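Transcriptional regulator, LacI family (PDB 4RKQ) probably regulates transcription as a LacI-family regulator whose periplasmic-binding-protein-like domain likely senses a sugar or similar small effector. Local coordinates at residues A[27-30]-A[31-35]; A[121-125]-A[126-130]; A[249-252]-A[253-257]. All coordinates share one frame; numbering follows the deposited sequence.

Contact 1. Residues A[27-30]-A[31-35]; sequences NPYF and PAFAS. With EDO (1,2-ethanediol), chain F.
Phe33 CB packs on the face of the Tyr29 ring, one helical turn earlier. The Tyr29 chi1 of 176° puts the ring opposite its backbone N and sets that face against Phe33 CB, 4.0 Å from Tyr29 CZ. The Phe33 ring runs on past the phenol, and the two side chains cross obliquely, Tyr29 OH coming 3.9 Å from Phe33 CD1. That hydroxyl is hydrogen-bonded to Tyr77 OH, which fixes the far end of the phenol. The Phe30 ring turns one face to its neighbour, Tyr29 CD2 standing 3.6 Å above the plane near the rim; Tyr77 meets both Phe30 and Phe33 edge-to-face.

Polar contacts begin the helix. Asn27 OD1 accepts from Tyr29 N at 3.0 Å, a capping bond in which the donor stands above the carbonyl plane, 48° out of it. Ala32 N, Phe33 N and Ala34 N then bond to Pro28 O, Tyr29 O and Phe30 O, the bond from Ala32 N being the longest at 3.3 Å. Pro31 has no N-H to give; its CD approaches to 3.1 Å from Asn27 O, the carbonyl that takes the Phe30 N-H. This is the entry of helix 29-43 in the beta-alpha-beta unit formed with strands 17-22 and 47-52, and Pro31 packs against Pro31 of the second subunit.

A 1,2-ethanediol, probably from the crystallisation liquor, occupies a polar site beside the cap. Asn27 ND2 donates to EDO O1 at 3.0 Å, while EDO C2 sits over the Tyr29 face opposite Phe33 CB, 3.8 Å above the plane. Asp227, Arg151 and Asn199 also bond the diol, a combination of aromatic face and polar groups consistent with a sugar-type effector pocket.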
loop_
_atom_site.group_PDB
_atom_site.type_symbol
_atom_site.label_atom_id
_atom_site.label_comp_id
_atom_site.label_asym_id
_atom_site.label_seq_id
_atom_site.Cartn_x
_atom_site.Cartn_y
_atom_site.Cartn_z
ATOM N N ASN A 27 -4.832 2.804 -3.359
ATOM C CA ASN A 27 -5.759 2.384 -2.320
ATOM C C ASN A 27 -5.098 1.198 -1.656
ATOM O O ASN A 27 -4.857 0.204 -2.326
ATOM C CB ASN A 27 -7.073 1.989 -2.944
ATOM C CG ASN A 27 -8.032 1.365 -1.942
ATOM O OD1 ASN A 27 -7.671 1.046 -0.803
ATOM N ND2 ASN A 27 -9.246 1.130 -2.389
ATOM N N PRO A 28 -4.722 1.321 -0.372
ATOM C CA PRO A 28 -3.924 0.259 0.259
ATOM C C PRO A 28 -4.544 -1.144 0.232
ATOM O O PRO A 28 -3.813 -2.135 0.416
ATOM C CB PRO A 28 -3.761 0.744 1.694
ATOM C CG PRO A 28 -3.839 2.221 1.578
ATOM C CD PRO A 28 -4.874 2.479 0.517
ATOM N N TYR A 29 -5.855 -1.253 0.003
ATOM C CA TYR A 29 -6.449 -2.561 -0.200
ATOM C C TYR A 29 -5.739 -3.324 -1.307
ATOM O O TYR A 29 -5.495 -4.502 -1.169
ATOM C CB TYR A 29 -7.939 -2.438 -0.546
ATOM C CG TYR A 29 -8.512 -3.791 -0.849
ATOM C CD1 TYR A 29 -8.730 -4.699 0.170
ATOM C CD2 TYR A 29 -8.762 -4.203 -2.154
ATOM C CE1 TYR A 29 -9.194 -5.971 -0.106
ATOM C CE2 TYR A 29 -9.254 -5.478 -2.435
ATOM C CZ TYR A 29 -9.435 -6.368 -1.400
ATOM O OH TYR A 29 -9.905 -7.645 -1.643
ATOM N N PHE A 30 -5.423 -2.673 -2.425
ATOM C CA PHE A 30 -4.970 -3.420 -3.591
ATOM C C PHE A 30 -3.577 -4.008 -3.434
ATOM O O PHE A 30 -3.392 -5.176 -3.763
ATOM C CB PHE A 30 -5.192 -2.661 -4.911
ATOM C CG PHE A 30 -6.653 -2.525 -5.268
ATOM C CD1 PHE A 30 -7.407 -3.636 -5.529
ATOM C CD2 PHE A 30 -7.290 -1.294 -5.208
ATOM C CE1 PHE A 30 -8.746 -3.530 -5.791
ATOM C CE2 PHE A 30 -8.623 -1.174 -5.507
ATOM C CZ PHE A 30 -9.360 -2.300 -5.805
ATOM N N PRO A 31 -2.642 -3.283 -2.853
ATOM C CA PRO A 31 -1.358 -3.936 -2.570
ATOM C C PRO A 31 -1.462 -5.049 -1.540
ATOM O O PRO A 31 -0.758 -6.021 -1.659
ATOM C CB PRO A 31 -0.461 -2.814 -2.047
ATOM C CG PRO A 31 -1.199 -1.552 -2.282
ATOM C CD PRO A 31 -2.574 -1.809 -2.733
ATOM N N ALA A 32 -2.373 -4.919 -0.580
ATOM C CA ALA A 32 -2.568 -5.981 0.421
ATOM C C ALA A 32 -3.144 -7.235 -0.209
ATOM O O ALA A 32 -2.670 -8.353 0.024
ATOM C CB ALA A 32 -3.447 -5.497 1.532
ATOM N N PHE A 33 -4.135 -7.052 -1.062
ATOM C CA PHE A 33 -4.703 -8.139 -1.840
ATOM C C PHE A 33 -3.662 -8.789 -2.744
ATOM O O PHE A 33 -3.493 -10.002 -2.755
ATOM C CB PHE A 33 -5.870 -7.627 -2.686
ATOM C CG PHE A 33 -6.350 -8.611 -3.695
ATOM C CD1 PHE A 33 -7.102 -9.694 -3.307
ATOM C CD2 PHE A 33 -6.060 -8.443 -5.022
ATOM C CE1 PHE A 33 -7.548 -10.609 -4.205
ATOM C CE2 PHE A 33 -6.503 -9.360 -5.932
ATOM C CZ PHE A 33 -7.244 -10.434 -5.530
ATOM N N ALA A 34 -2.962 -7.982 -3.526
ATOM C CA ALA A 34 -1.940 -8.500 -4.403
ATOM C C ALA A 34 -0.880 -9.281 -3.661
ATOM O O ALA A 34 -0.523 -10.364 -4.113
ATOM C CB ALA A 34 -1.295 -7.394 -5.239
ATOM N N SER A 35 -0.383 -8.749 -2.553
ATOM C CA SER A 35 0.659 -9.415 -1.789
ATOM C C SER A 35 0.157 -10.807 -1.330
ATOM O O SER A 35 0.889 -11.788 -1.351
ATOM C CB SER A 35 1.025 -8.582 -0.554
ATOM O OG SER A 35 2.005 -9.246 0.217
HETATM C C1 EDO F . -11.856 -1.365 -2.321
HETATM O O1 EDO F . -11.246 -0.745 -1.174
HETATM C C2 EDO F . -12.270 -2.789 -2.022
HETATM O O2 EDO F . -13.310 -2.688 -1.040
#

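Contact 2. Residues A[121-125]-A[126-130]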
loop_
_atom_site.group_PDB
_atom_site.type_symbol
_atom_site.label_atom_id
_atom_site.label_comp_id
_atom_site.label_asym_id
_atom_site.label_seq_id
_atom_site.Cartn_x
_atom_site.Cartn_y
_atom_site.Cartn_z
ATOM N N ALA A 121 -25.898 -2.918 12.829
ATOM C CA ALA A 121 -26.211 -3.457 14.151
ATOM C C ALA A 121 -25.323 -2.888 15.216
ATOM O O ALA A 121 -25.775 -2.654 16.339
ATOM C CB ALA A 121 -26.109 -4.960 14.156
ATOM N N GLN A 122 -24.055 -2.684 14.877
ATOM C CA GLN A 122 -23.116 -2.154 15.841
ATOM C C GLN A 122 -23.512 -0.759 16.220
ATOM O O GLN A 122 -23.459 -0.387 17.397
ATOM C CB GLN A 122 -21.676 -2.149 15.301
ATOM C CG GLN A 122 -20.699 -1.371 16.178
ATOM C CD GLN A 122 -20.520 -1.971 17.568
ATOM O OE1 GLN A 122 -20.589 -3.186 17.743
ATOM N NE2 GLN A 122 -20.253 -1.114 18.554
ATOM N N LEU A 123 -23.891 0.037 15.230
ATOM C CA LEU A 123 -24.280 1.427 15.509
ATOM C C LEU A 123 -25.602 1.480 16.304
ATOM O O LEU A 123 -25.746 2.265 17.248
ATOM C CB LEU A 123 -24.376 2.230 14.232
ATOM C CG LEU A 123 -23.031 2.387 13.502
ATOM C CD1 LEU A 123 -23.185 3.277 12.285
ATOM C CD2 LEU A 123 -21.957 2.963 14.405
ATOM N N MET A 124 -26.540 0.606 15.967
ATOM C CA MET A 124 -27.794 0.516 16.731
ATOM C C MET A 124 -27.550 0.123 18.179
ATOM O O MET A 124 -28.119 0.723 19.083
ATOM C CB MET A 124 -28.754 -0.485 16.099
ATOM C CG MET A 124 -29.255 -0.094 14.735
ATOM S SD MET A 124 -30.177 1.436 14.573
ATOM C CE MET A 124 -29.015 2.655 14.109
ATOM N N ASP A 125 -26.691 -0.868 18.397
ATOM C CA ASP A 125 -26.361 -1.314 19.748
ATOM C C ASP A 125 -25.828 -0.180 20.592
ATOM O O ASP A 125 -26.128 -0.109 21.768
ATOM C CB ASP A 125 -25.320 -2.442 19.742
ATOM C CG ASP A 125 -25.842 -3.725 19.102
ATOM O OD1 ASP A 125 -27.047 -3.800 18.744
ATOM O OD2 ASP A 125 -25.027 -4.657 18.937
ATOM N N SER A 126 -25.042 0.707 19.989
ATOM C CA SER A 126 -24.476 1.844 20.710
ATOM C C SER A 126 -25.413 3.040 20.662
ATOM O O SER A 126 -25.036 4.155 21.044
ATOM C CB SER A 126 -23.119 2.212 20.120
ATOM O OG SER A 126 -22.293 1.070 20.110
ATOM N N LYS A 127 -26.634 2.801 20.158
ATOM C CA LYS A 127 -27.681 3.803 20.131
ATOM C C LYS A 127 -27.297 5.069 19.428
ATOM O O LYS A 127 -27.626 6.164 19.900
ATOM C CB LYS A 127 -28.133 4.127 21.591
ATOM C CG LYS A 127 -29.487 3.556 21.974
ATOM C CD LYS A 127 -29.372 2.197 22.631
ATOM C CE LYS A 127 -30.759 1.690 22.975
ATOM N NZ LYS A 127 -30.684 0.517 23.870
ATOM N N ARG A 128 -26.630 4.960 18.288
ATOM C CA ARG A 128 -26.359 6.183 17.514
ATOM C C ARG A 128 -27.653 6.595 16.895
ATOM O O ARG A 128 -28.376 5.757 16.383
ATOM C CB ARG A 128 -25.290 5.973 16.431
ATOM C CG ARG A 128 -24.020 5.341 16.947
ATOM C CD ARG A 128 -23.350 6.182 18.025
ATOM N NE ARG A 128 -22.169 5.499 18.553
ATOM C CZ ARG A 128 -21.235 6.082 19.299
ATOM N NH1 ARG A 128 -21.301 7.386 19.570
ATOM N NH2 ARG A 128 -20.194 5.363 19.716
ATOM N N GLN A 129 -27.946 7.890 16.944
ATOM C CA GLN A 129 -29.240 8.404 16.530
ATOM C C GLN A 129 -29.161 9.076 15.191
ATOM O O GLN A 129 -30.183 9.251 14.560
ATOM C CB GLN A 129 -29.774 9.441 17.554
ATOM C CG GLN A 129 -29.780 8.962 18.990
ATOM C CD GLN A 129 -30.800 7.859 19.243
ATOM O OE1 GLN A 129 -31.973 7.987 18.890
ATOM N NE2 GLN A 129 -30.350 6.772 19.834
ATOM N N HIS A 130 -27.970 9.484 14.744
ATOM C CA HIS A 130 -27.890 10.283 13.524
ATOM C C HIS A 130 -26.781 9.728 12.635
ATOM O O HIS A 130 -25.634 10.136 12.713
ATOM C CB HIS A 130 -27.650 11.742 13.816
ATOM C CG HIS A 130 -28.747 12.384 14.605
ATOM N ND1 HIS A 130 -29.899 12.857 14.020
ATOM C CD2 HIS A 130 -28.873 12.621 15.933
ATOM C CE1 HIS A 130 -30.679 13.380 14.948
ATOM N NE2 HIS A 130 -30.083 13.242 16.120
#
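A Schellman motif ends helix 112-125 here, with Lys127 as its C-prime residue and Leu123 and Arg128 in contact across it. Lys127 takes positive phi (56°), which turns the chain back over the last helical carbonyls. Arg128 N reaches Leu123 O at 3.0 Å in an almost straight bond, N-H...O 178°, and Lys127 N donates to Met124 O at 2.8 Å from above the carbonyl plane. Ser126 N, on the first residue to leave helical geometry, still bonds to Gln122 O at 3.2 Å and gives only a weak second bond to Leu123 O. The carbonyls of Gln122, Leu123 and Met124 thus find donors within the turn itself.

The side-chain part of the motif is apolar. Arg128 CG approaches Leu123 CD2 to 4.0 Å, the two side chains crossing at about a right angle, so the aliphatic base of the arginine lies against the leucine. The Arg128 chain is bent at chi2 (-60°), and its guanidinium continues to a hydrogen bond with Pro218 O and a salt bridge with Glu287, a residue that probably belongs to the expression tag. In the alpha/beta lobe this turn connects the helix to strand 131-136, and Leu123 also packs on Ile131 of that strand and on Ala222 and Ile224 of strand 222-225. The Met124 chain, bent at chi2 and chi3, brings CE to 3.9 Å from Arg128 O.

In the conformer given, Ser126 OG bonds to Glu287 O. Past the turn, Gln129 folds back, its NE2 donating to Lys127 O at 2.8 Å. Its backbone N, like that of His130, is held by the Asp193 carboxylate.

Contact 3. Residues A[249-252]-A[253-257]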
loop_
_atom_site.group_PDB
_atom_site.type_symbol
_atom_site.label_atom_id
_atom_site.label_comp_id
_atom_site.label_asym_id
_atom_site.label_seq_id
_atom_site.Cartn_x
_atom_site.Cartn_y
_atom_site.Cartn_z
ATOM N N VAL A 249 -9.218 -14.241 1.416
ATOM C CA VAL A 249 -9.607 -13.777 0.079
ATOM C C VAL A 249 -8.639 -14.323 -0.962
ATOM O O VAL A 249 -9.044 -14.869 -2.010
ATOM C CB VAL A 249 -9.672 -12.253 -0.051
ATOM C CG1 VAL A 249 -10.055 -11.904 -1.475
ATOM C CG2 VAL A 249 -10.687 -11.668 0.911
ATOM N N GLY A 250 -7.354 -14.168 -0.667
ATOM C CA GLY A 250 -6.280 -14.778 -1.448
ATOM C C GLY A 250 -6.407 -16.270 -1.639
ATOM O O GLY A 250 -6.268 -16.782 -2.772
ATOM N N ARG A 251 -6.648 -17.004 -0.551
ATOM C CA ARG A 251 -6.856 -18.449 -0.702
ATOM C C ARG A 251 -8.076 -18.793 -1.544
ATOM O O ARG A 251 -8.055 -19.734 -2.328
ATOM C CB ARG A 251 -6.909 -19.125 0.668
ATOM C CG ARG A 251 -6.867 -20.632 0.659
ATOM C CD ARG A 251 -6.346 -21.204 1.980
ATOM N NE ARG A 251 -6.701 -20.399 3.150
ATOM C CZ ARG A 251 -7.922 -20.305 3.688
ATOM N NH1 ARG A 251 -8.105 -19.537 4.756
ATOM N NH2 ARG A 251 -8.965 -20.950 3.173
ATOM N N ALA A 252 -9.166 -18.076 -1.384
ATOM C CA ALA A 252 -10.355 -18.387 -2.157
ATOM C C ALA A 252 -10.061 -18.248 -3.659
ATOM O O ALA A 252 -10.461 -19.077 -4.476
ATOM C CB ALA A 252 -11.479 -17.452 -1.747
ATOM N N ALA A 253 -9.387 -17.176 -4.047
ATOM C CA ALA A 253 -8.984 -17.003 -5.466
ATOM C C ALA A 253 -8.012 -18.075 -5.973
ATOM O O ALA A 253 -8.208 -18.666 -6.999
ATOM C CB ALA A 253 -8.415 -15.604 -5.694
ATOM N N VAL A 254 -6.931 -18.311 -5.264
ATOM C CA VAL A 254 -5.947 -19.273 -5.710
ATOM C C VAL A 254 -6.487 -20.687 -5.697
ATOM O O VAL A 254 -6.253 -21.455 -6.633
ATOM C CB VAL A 254 -4.694 -19.207 -4.826
ATOM C CG1 VAL A 254 -3.735 -20.370 -5.125
ATOM C CG2 VAL A 254 -4.029 -17.873 -5.012
ATOM N N GLU A 255 -7.281 -21.022 -4.692
ATOM C CA GLU A 255 -7.851 -22.370 -4.662
ATOM C C GLU A 255 -8.874 -22.564 -5.776
ATOM O O GLU A 255 -8.914 -23.600 -6.428
ATOM C CB GLU A 255 -8.457 -22.657 -3.295
ATOM C CG GLU A 255 -7.352 -22.877 -2.295
ATOM C CD GLU A 255 -7.881 -23.247 -0.920
ATOM O OE1 GLU A 255 -9.090 -23.086 -0.654
ATOM O OE2 GLU A 255 -7.070 -23.681 -0.089
ATOM N N LEU A 256 -9.664 -21.545 -6.064
ATOM C CA LEU A 256 -10.514 -21.620 -7.218
ATOM C C LEU A 256 -9.690 -21.850 -8.499
ATOM O O LEU A 256 -10.068 -22.653 -9.375
ATOM C CB LEU A 256 -11.311 -20.318 -7.318
ATOM C CG LEU A 256 -12.414 -20.184 -8.310
ATOM C CD1 LEU A 256 -13.292 -21.422 -8.334
ATOM C CD2 LEU A 256 -13.236 -18.951 -7.950
ATOM N N LEU A 257 -8.584 -21.123 -8.651
ATOM C CA LEU A 257 -7.787 -21.258 -9.875
ATOM C C LEU A 257 -7.157 -22.651 -9.932
ATOM O O LEU A 257 -7.086 -23.253 -10.974
ATOM C CB LEU A 257 -6.688 -20.219 -9.911
ATOM C CG LEU A 257 -5.799 -20.235 -11.141
ATOM C CD1 LEU A 257 -6.608 -20.166 -12.437
ATOM C CD2 LEU A 257 -4.831 -19.060 -11.006
#
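Arg251 and Glu255 lie side by side on the exposed face of the helix, pointing the same way, yet their charges do not pair closely. The contact is made by the aliphatic part of the arginine, whose CG stands 3.1 Å from Glu255 OE2. Beyond it the Arg251 chain bends at chi3 (33°) and carries the guanidinium away from the carboxylate: NH2 stays 4.4 Å from Glu255 OE1, beyond salt-bridge distance, and the two planes are turned 60° apart. Their opposite charges may still attract through space, without a salt bridge. The pair is the solvent side of the contact, close through its aliphatic part and loose only in its charged ends.

Beneath it the helical backbone is tight and regular. Val254 N donates to Gly250 O at 3.0 Å and Glu255 N to Arg251 O at 2.8 Å, while the neighbouring bonds run from Ala253 N to Val249 O and from Leu256 N to Ala252 O. The same four-residue spacing sets Val254 CG2, anti to its own carbonyl carbon, 3.3 Å from Gly250 O, and Leu256 CB 3.2 Å from Ala252 O.

The buried side of helix 246-262 faces the sheet of this lobe. Val249 packs on Leu97 and Leu256 on Ile95, both of strand 94-97; Ala252 and Leu256 touch Ile108 of strand 106-110, and Leu257 reaches Ala73 and Ile75 of strand 73-76. Next to it stands helix 29-43, where Phe33 meets Val249.

In the fold
Contacts 1 and 3 belong to neighbouring helices, 29-43 and 246-262, that pack directly on each other in the same lobe; their centres are about 15 Å apart. Contact 2 is remote, its centre about 30 Å from that of contact 1, at the edge of the other lobe. Contact 1 is largely buried and aromatic, beside a polar ligand site and the subunit interface. Contact 3 is mainly buried and aliphatic, with one charged, exposed face. Contact 2 is partly buried and depends on backbone bonds that end a helix, whereas contact 1 begins one and contact 3 lies within one.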